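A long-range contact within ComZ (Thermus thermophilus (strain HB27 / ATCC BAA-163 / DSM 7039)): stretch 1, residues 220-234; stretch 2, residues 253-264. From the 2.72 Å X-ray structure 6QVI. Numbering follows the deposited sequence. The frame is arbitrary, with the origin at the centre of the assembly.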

ATOM      1  N   SER A 220      23.723   6.143  -3.071  1.00 72.69           N
ATOM      2  CA  SER A 220      24.600   6.808  -4.027  1.00 78.03           C
ATOM      3  C   SER A 220      23.932   6.757  -5.389  1.00 79.97           C
ATOM      4  O   SER A 220      23.284   5.768  -5.734  1.00 82.55           O
ATOM      5  CB  SER A 220      25.992   6.153  -4.084  1.00 82.86           C
ATOM      6  OG  SER A 220      26.963   7.018  -4.658  1.00 89.04           O
ATOM      7  N   VAL A 221      24.075   7.823  -6.162  1.00 84.61           N
ATOM      8  CA  VAL A 221      23.431   7.902  -7.461  1.00 87.09           C
ATOM      9  C   VAL A 221      24.458   8.408  -8.472  1.00 95.31           C
ATOM     10  O   VAL A 221      24.926   9.556  -8.379  1.00 93.83           O
ATOM     11  CB  VAL A 221      22.184   8.793  -7.419  1.00 86.06           C
ATOM     12  CG1 VAL A 221      21.823   9.268  -8.808  1.00100.43           C
ATOM     13  CG2 VAL A 221      21.037   8.031  -6.803  1.00 69.76           C
ATOM     14  N   GLY A 222      24.821   7.545  -9.428  1.00100.70           N
ATOM     15  CA  GLY A 222      25.788   7.866 -10.456  1.00 99.25           C
ATOM     16  C   GLY A 222      25.130   8.169 -11.793  1.00 95.38           C
ATOM     17  O   GLY A 222      23.905   8.234 -11.921  1.00 91.89           O
ATOM     18  N   GLY A 223      25.977   8.340 -12.810  1.00 96.63           N
ATOM     19  CA  GLY A 223      25.495   8.824 -14.090  1.00 91.07           C
ATOM     20  C   GLY A 223      24.532   7.860 -14.756  1.00 96.78           C
ATOM     21  O   GLY A 223      24.665   6.633 -14.655  1.00100.79           O
ATOM     22  N   SER A 224      23.558   8.443 -15.465  1.00 99.17           N
ATOM     23  CA  SER A 224      22.487   7.830 -16.271  1.00 97.82           C
ATOM     24  C   SER A 224      21.407   7.161 -15.420  1.00 89.28           C
ATOM     25  O   SER A 224      20.372   6.743 -15.958  1.00 92.28           O
ATOM     26  CB  SER A 224      23.016   6.823 -17.311  1.00 90.39           C
ATOM     27  OG  SER A 224      23.411   5.608 -16.703  1.00 91.72           O
ATOM     28  N   THR A 225      21.562   7.138 -14.106  1.00 85.50           N
ATOM     29  CA  THR A 225      20.492   6.725 -13.215  1.00 84.77           C
ATOM     30  C   THR A 225      19.383   7.770 -13.301  1.00 88.16           C
ATOM     31  O   THR A 225      19.628   8.938 -13.621  1.00 93.37           O
ATOM     32  CB  THR A 225      21.032   6.604 -11.791  1.00 84.29           C
ATOM     33  OG1 THR A 225      21.886   5.463 -11.718  1.00 87.93           O
ATOM     34  CG2 THR A 225      19.917   6.444 -10.756  1.00 83.98           C
ATOM     35  N   GLN A 226      18.145   7.355 -13.079  1.00 87.05           N
ATOM     36  CA  GLN A 226      17.054   8.294 -13.309  1.00 92.02           C
ATOM     37  C   GLN A 226      15.988   8.054 -12.239  1.00 91.05           C
ATOM     38  O   GLN A 226      15.219   7.086 -12.287  1.00 92.22           O
ATOM     39  CB  GLN A 226      16.547   8.117 -14.734  1.00102.70           C
ATOM     40  CG  GLN A 226      15.674   9.197 -15.285  1.00108.95           C
ATOM     41  CD  GLN A 226      15.355   8.936 -16.748  1.00118.82           C
ATOM     42  OE1 GLN A 226      15.882   7.986 -17.347  1.00120.05           O
ATOM     43  NE2 GLN A 226      14.584   9.834 -17.359  1.00126.46           N
ATOM     44  N   ILE A 227      15.974   8.931 -11.248  1.00 90.05           N
ATOM     45  CA  ILE A 227      14.949   8.933 -10.217  1.00 84.12           C
ATOM     46  C   ILE A 227      14.014  10.052 -10.650  1.00 84.55           C
ATOM     47  O   ILE A 227      14.272  11.227 -10.419  1.00 93.44           O
ATOM     48  CB  ILE A 227      15.532   9.137  -8.824  1.00 76.63           C
ATOM     49  CG1 ILE A 227      16.388   7.920  -8.444  1.00 77.97           C
ATOM     50  CG2 ILE A 227      14.426   9.314  -7.828  1.00 76.23           C
ATOM     51  CD1 ILE A 227      17.306   8.150  -7.262  1.00 80.26           C
ATOM     52  N   GLY A 228      12.959   9.683 -11.359  1.00 80.06           N
ATOM     53  CA  GLY A 228      12.041  10.652 -11.902  1.00 80.26           C
ATOM     54  C   GLY A 228      12.583  11.207 -13.202  1.00 92.32           C
ATOM     55  O   GLY A 228      13.753  11.038 -13.560  1.00 94.35           O
ATOM     56  N   GLU A 229      11.712  11.911 -13.912  1.00 96.56           N
ATOM     57  CA  GLU A 229      12.041  12.565 -15.159  1.00 96.45           C
ATOM     58  C   GLU A 229      11.841  14.064 -15.004  1.00 95.45           C
ATOM     59  O   GLU A 229      11.013  14.490 -14.195  1.00 90.29           O
ATOM     60  CB  GLU A 229      11.173  12.047 -16.311  1.00110.07           C
ATOM     61  CG  GLU A 229      11.604  10.698 -16.854  1.00118.76           C
ATOM     62  CD  GLU A 229      10.582  10.090 -17.794  1.00126.27           C
ATOM     63  OE1 GLU A 229       9.381  10.102 -17.448  1.00130.76           O
ATOM     64  OE2 GLU A 229      10.979   9.634 -18.894  1.00127.44           O
ATOM     65  N   PRO A 230      12.586  14.889 -15.760  1.00 99.79           N
ATOM     66  CA  PRO A 230      12.372  16.340 -15.680  1.00103.04           C
ATOM     67  C   PRO A 230      10.907  16.723 -15.775  1.00107.20           C
ATOM     68  O   PRO A 230      10.437  17.563 -14.992  1.00 95.49           O
ATOM     69  CB  PRO A 230      13.179  16.851 -16.878  1.00101.59           C
ATOM     70  CG  PRO A 230      14.291  15.864 -17.016  1.00 93.05           C
ATOM     71  CD  PRO A 230      13.690  14.555 -16.681  1.00 96.42           C
ATOM     72  N   ASN A 231      10.169  16.082 -16.689  1.00116.31           N
ATOM     73  CA  ASN A 231       8.740  16.304 -16.892  1.00130.78           C
ATOM     74  C   ASN A 231       7.934  15.804 -15.695  1.00128.82           C
ATOM     75  O   ASN A 231       7.423  16.595 -14.898  1.00125.49           O
ATOM     76  CB  ASN A 231       8.314  15.611 -18.205  1.00138.97           C
ATOM     77  CG  ASN A 231       6.808  15.680 -18.486  1.00145.56           C
ATOM     78  OD1 ASN A 231       5.971  15.595 -17.582  1.00147.07           O
ATOM     79  ND2 ASN A 231       6.463  15.805 -19.771  1.00147.50           N
ATOM     80  N   ASN A 232       7.800  14.498 -15.567  1.00128.81           N
ATOM     81  CA  ASN A 232       7.035  13.894 -14.482  1.00123.15           C
ATOM     82  C   ASN A 232       8.013  13.247 -13.508  1.00117.82           C
ATOM     83  O   ASN A 232       8.593  12.199 -13.815  1.00122.94           O
ATOM     84  CB  ASN A 232       6.038  12.888 -15.054  1.00113.54           C
ATOM     85  CG  ASN A 232       5.104  12.354 -14.014  1.00105.04           C
ATOM     86  OD1 ASN A 232       5.209  12.700 -12.835  1.00103.16           O
ATOM     87  ND2 ASN A 232       4.123  11.570 -14.449  1.00105.89           N
ATOM     88  N   LYS A 233       8.196  13.851 -12.336  1.00105.41           N
ATOM     89  CA  LYS A 233       9.240  13.357 -11.454  1.00101.24           C
ATOM     90  C   LYS A 233       8.722  13.050 -10.054  1.00 96.14           C
ATOM     91  O   LYS A 233       7.644  13.473  -9.627  1.00 89.62           O
ATOM     92  CB  LYS A 233      10.404  14.328 -11.340  1.00106.19           C
ATOM     93  CG  LYS A 233      10.188  15.495 -10.399  1.00112.03           C
ATOM     94  CD  LYS A 233      11.259  16.547 -10.704  1.00116.99           C
ATOM     95  CE  LYS A 233      11.224  17.777  -9.824  1.00118.34           C
ATOM     96  NZ  LYS A 233       9.924  18.503  -9.789  1.00125.33           N
ATOM     97  N   VAL A 234       9.586  12.366  -9.314  1.00 94.60           N
ATOM     98  CA  VAL A 234       9.183  11.683  -8.115  1.00 87.84           C
ATOM     99  C   VAL A 234       8.838  12.683  -7.032  1.00 92.20           C
ATOM    100  O   VAL A 234       9.397  13.792  -6.954  1.00 97.45           O
ATOM    101  CB  VAL A 234      10.290  10.699  -7.708  1.00 77.58           C
ATOM    102  CG1 VAL A 234      11.484  11.420  -7.050  1.00 75.00           C
ATOM    103  CG2 VAL A 234       9.749   9.636  -6.854  1.00 77.49           C
ATOM    104  N   VAL A 253      21.062  17.370  -9.976  1.00112.08           N
ATOM    105  CA  VAL A 253      20.930  17.313 -11.427  1.00107.61           C
ATOM    106  C   VAL A 253      19.575  16.726 -11.784  1.00100.41           C
ATOM    107  O   VAL A 253      19.134  15.733 -11.185  1.00104.94           O
ATOM    108  CB  VAL A 253      22.064  16.476 -12.034  1.00102.15           C
ATOM    109  CG1 VAL A 253      22.089  16.639 -13.541  1.00 97.95           C
ATOM    110  CG2 VAL A 253      23.395  16.880 -11.406  1.00107.30           C
ATOM    111  N   CYS A 254      18.897  17.346 -12.747  1.00 93.14           N
ATOM    112  CA  CYS A 254      17.614  16.848 -13.223  1.00 92.37           C
ATOM    113  C   CYS A 254      17.509  17.061 -14.730  1.00 97.84           C
ATOM    114  O   CYS A 254      16.519  17.569 -15.260  1.00100.28           O
ATOM    115  CB  CYS A 254      16.468  17.494 -12.457  1.00 91.30           C
ATOM    116  SG  CYS A 254      14.833  17.046 -13.054  1.00112.00           S
ATOM    117  N   ARG A 255      18.565  16.678 -15.439  1.00 99.29           N
ATOM    118  CA  ARG A 255      18.538  16.671 -16.891  1.00104.06           C
ATOM    119  C   ARG A 255      17.980  15.329 -17.369  1.00122.33           C
ATOM    120  O   ARG A 255      17.843  14.373 -16.601  1.00118.77           O
ATOM    121  CB  ARG A 255      19.934  16.966 -17.460  1.00 94.78           C
ATOM    122  CG  ARG A 255      20.770  15.742 -17.822  1.00103.17           C
ATOM    123  CD  ARG A 255      22.198  16.143 -18.108  1.00102.02           C
ATOM    124  NE  ARG A 255      22.647  17.165 -17.176  1.00 94.99           N
ATOM    125  CZ  ARG A 255      23.905  17.577 -17.071  1.00101.97           C
ATOM    126  NH1 ARG A 255      24.847  17.065 -17.849  1.00105.56           N
ATOM    127  NH2 ARG A 255      24.220  18.508 -16.183  1.00115.04           N
ATOM    128  N   ASN A 256      17.628  15.271 -18.648  1.00137.24           N
ATOM    129  CA  ASN A 256      16.832  14.157 -19.148  1.00140.65           C
ATOM    130  C   ASN A 256      17.656  12.875 -19.267  1.00134.80           C
ATOM    131  O   ASN A 256      18.715  12.867 -19.910  1.00134.57           O
ATOM    132  CB  ASN A 256      16.209  14.527 -20.486  1.00150.91           C
ATOM    133  CG  ASN A 256      14.729  14.263 -20.508  1.00154.71           C
ATOM    134  OD1 ASN A 256      14.288  13.161 -20.176  1.00153.08           O
ATOM    135  ND2 ASN A 256      13.945  15.278 -20.869  1.00157.86           N
ATOM    136  N   ASN A 257      17.164  11.798 -18.646  1.00124.86           N
ATOM    137  CA  ASN A 257      17.865  10.534 -18.650  1.00124.37           C
ATOM    138  C   ASN A 257      19.123  10.664 -17.755  1.00114.33           C
ATOM    139  O   ASN A 257      20.183  10.096 -18.004  1.00115.14           O
ATOM    140  CB  ASN A 257      18.124  10.086 -20.104  1.00137.65           C
ATOM    141  CG  ASN A 257      19.214   9.028 -20.300  1.00140.99           C
ATOM    142  OD1 ASN A 257      20.344   9.403 -20.627  1.00146.05           O
ATOM    143  ND2 ASN A 257      18.919   7.746 -20.029  1.00137.61           N
ATOM    144  N   LYS A 258      18.983  11.440 -16.673  1.00107.33           N
ATOM    145  CA  LYS A 258      20.048  11.503 -15.671  1.00102.78           C
ATOM    146  C   LYS A 258      19.515  12.132 -14.389  1.00104.63           C
ATOM    147  O   LYS A 258      18.482  12.814 -14.380  1.00105.34           O
ATOM    148  CB  LYS A 258      21.267  12.293 -16.169  1.00100.33           C
ATOM    149  CG  LYS A 258      22.556  11.858 -15.493  1.00100.26           C
ATOM    150  CD  LYS A 258      23.689  12.808 -15.822  1.00102.34           C
ATOM    151  CE  LYS A 258      25.009  12.066 -16.055  1.00101.10           C
ATOM    152  NZ  LYS A 258      25.812  11.878 -14.799  1.00104.53           N
ATOM    153  N   GLY A 259      20.219  11.848 -13.286  1.00102.41           N
ATOM    154  CA  GLY A 259      20.084  12.647 -12.069  1.00101.60           C
ATOM    155  C   GLY A 259      18.841  12.340 -11.268  1.00 96.54           C
ATOM    156  O   GLY A 259      18.016  11.487 -11.625  1.00 91.01           O
ATOM    157  N   VAL A 260      18.684  13.069 -10.168  1.00 90.33           N
ATOM    158  CA  VAL A 260      17.512  12.899  -9.330  1.00 86.57           C
ATOM    159  C   VAL A 260      16.596  14.100  -9.578  1.00 95.72           C
ATOM    160  O   VAL A 260      16.970  15.259  -9.357  1.00110.07           O
ATOM    161  CB  VAL A 260      17.878  12.667  -7.849  1.00 85.28           C
ATOM    162  CG1 VAL A 260      18.759  11.447  -7.724  1.00 88.18           C
ATOM    163  CG2 VAL A 260      18.600  13.831  -7.208  1.00108.74           C
ATOM    164  N   CYS A 261      15.428  13.825 -10.162  1.00 91.83           N
ATOM    165  CA  CYS A 261      14.364  14.797 -10.368  1.00 85.13           C
ATOM    166  C   CYS A 261      13.383  14.653  -9.211  1.00 91.98           C
ATOM    167  O   CYS A 261      12.557  13.734  -9.183  1.00 89.70           O
ATOM    168  CB  CYS A 261      13.704  14.555 -11.715  1.00 81.56           C
ATOM    169  SG  CYS A 261      14.771  14.965 -13.061  1.00107.78           S
ATOM    170  N   THR A 262      13.476  15.559  -8.247  1.00 89.65           N
ATOM    171  CA  THR A 262      12.659  15.390  -7.067  1.00 83.21           C
ATOM    172  C   THR A 262      12.090  16.736  -6.670  1.00 91.13           C
ATOM    173  O   THR A 262      12.689  17.787  -6.899  1.00 95.31           O
ATOM    174  CB  THR A 262      13.430  14.735  -5.893  1.00 76.23           C
ATOM    175  OG1 THR A 262      12.527  14.482  -4.800  1.00 75.38           O
ATOM    176  CG2 THR A 262      14.607  15.605  -5.402  1.00 71.75           C
ATOM    177  N   GLU A 263      10.909  16.668  -6.074  1.00 90.54           N
ATOM    178  CA  GLU A 263      10.276  17.814  -5.454  1.00 85.83           C
ATOM    179  C   GLU A 263      10.882  18.079  -4.088  1.00 84.46           C
ATOM    180  O   GLU A 263      11.283  19.205  -3.781  1.00100.06           O
ATOM    181  CB  GLU A 263       8.787  17.531  -5.308  1.00 98.32           C
ATOM    182  CG  GLU A 263       8.047  17.371  -6.622  1.00110.52           C
ATOM    183  CD  GLU A 263       6.553  17.160  -6.416  1.00118.16           C
ATOM    184  OE1 GLU A 263       5.794  17.256  -7.407  1.00124.53           O
ATOM    185  OE2 GLU A 263       6.140  16.903  -5.260  1.00114.88           O
ATOM    186  N   ALA A 264      10.951  17.055  -3.252  1.00 74.52           N
ATOM    187  CA  ALA A 264      11.501  17.179  -1.919  1.00 79.85           C
ATOM    188  C   ALA A 264      12.657  16.206  -1.747  1.00 84.76           C
ATOM    189  O   ALA A 264      12.672  15.120  -2.335  1.00 88.43           O
ATOM    190  CB  ALA A 264      10.426  16.910  -0.860  1.00 79.95           C
TER

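All four hydrogen bonds between the stretches run from backbone to backbone, and side chains pack around them. Ser220 lies out of reach. Val221 opens the contact by directing its CA-to-CB bond toward stretch 2, where its CG1 lies 3.9 Å from CG1 of Val260, a modest apolar touch between buried side chains.

The chain then bends through a type II turn from Gly222 to Thr225. Its second residue, Gly223, brings its CA within 3.2 Å of Lys258 NZ, so close that an ideal CB on Gly223 would sit 2.9 Å from that NZ and clash. The absence of a side chain is what lets the lysine end approach. Ser224 turns its CB away and ties its OG back to the O of Gly223 at 2.6 Å, within its own stretch, while its backbone N packs 3.6 Å from Lys258 CG. Thr225 O receives a CA-H...O contact from Lys258 CA at 3.3 Å, at the last residue of the type II turn that runs from Arg255 to Lys258.

Gln226 starts out sideways, but its extended side chain reaches back, placing OE1 3.5 Å from Asn257 CA. This is packing against the turn; OE1 finds its hydrogen bond elsewhere in the structure.

Ile227 is the firmest joint. Its N donates to Gly259 O at 3.3 Å and its O accepts from Cys261 N at 2.9 Å, so the two bonds flank Val260 and make a single bridge. The side chains follow the same pairing, with Ile227 CD1 3.6 Å from Val260 CG1.

At Gly228 the rule is steric. An ideal CB would lie 2.7 Å from Cys261 O, and the backbone angles by themselves call for glycine. The next residues run past the disulfide that joins Cys254 SG to Cys261 SG at 2.1 Å and closes stretch 2 into a loop. Pro230 lies against it, its CD 3.8 Å from Cys261 SG and its CG 4.2 Å from Cys254 SG; the same CG comes within 3.3 Å of Cys254 O.

Asn231 and Asn232 make no contact, and Glu229 N bonds to Asn232 O at 3.1 Å across this excursion. Lys233 returns with its CB pointing toward stretch 2. Its side chain lies along stretch 2: CD is 3.3 Å from Cys261 CB, CE 3.3 Å from Thr262 O, and NZ 3.9 Å from Glu263 CG. Val234 ends the contact with two weak hydrogen bonds, from its N to Cys261 O at 3.3 Å and from Glu263 N to its O at 3.4 Å.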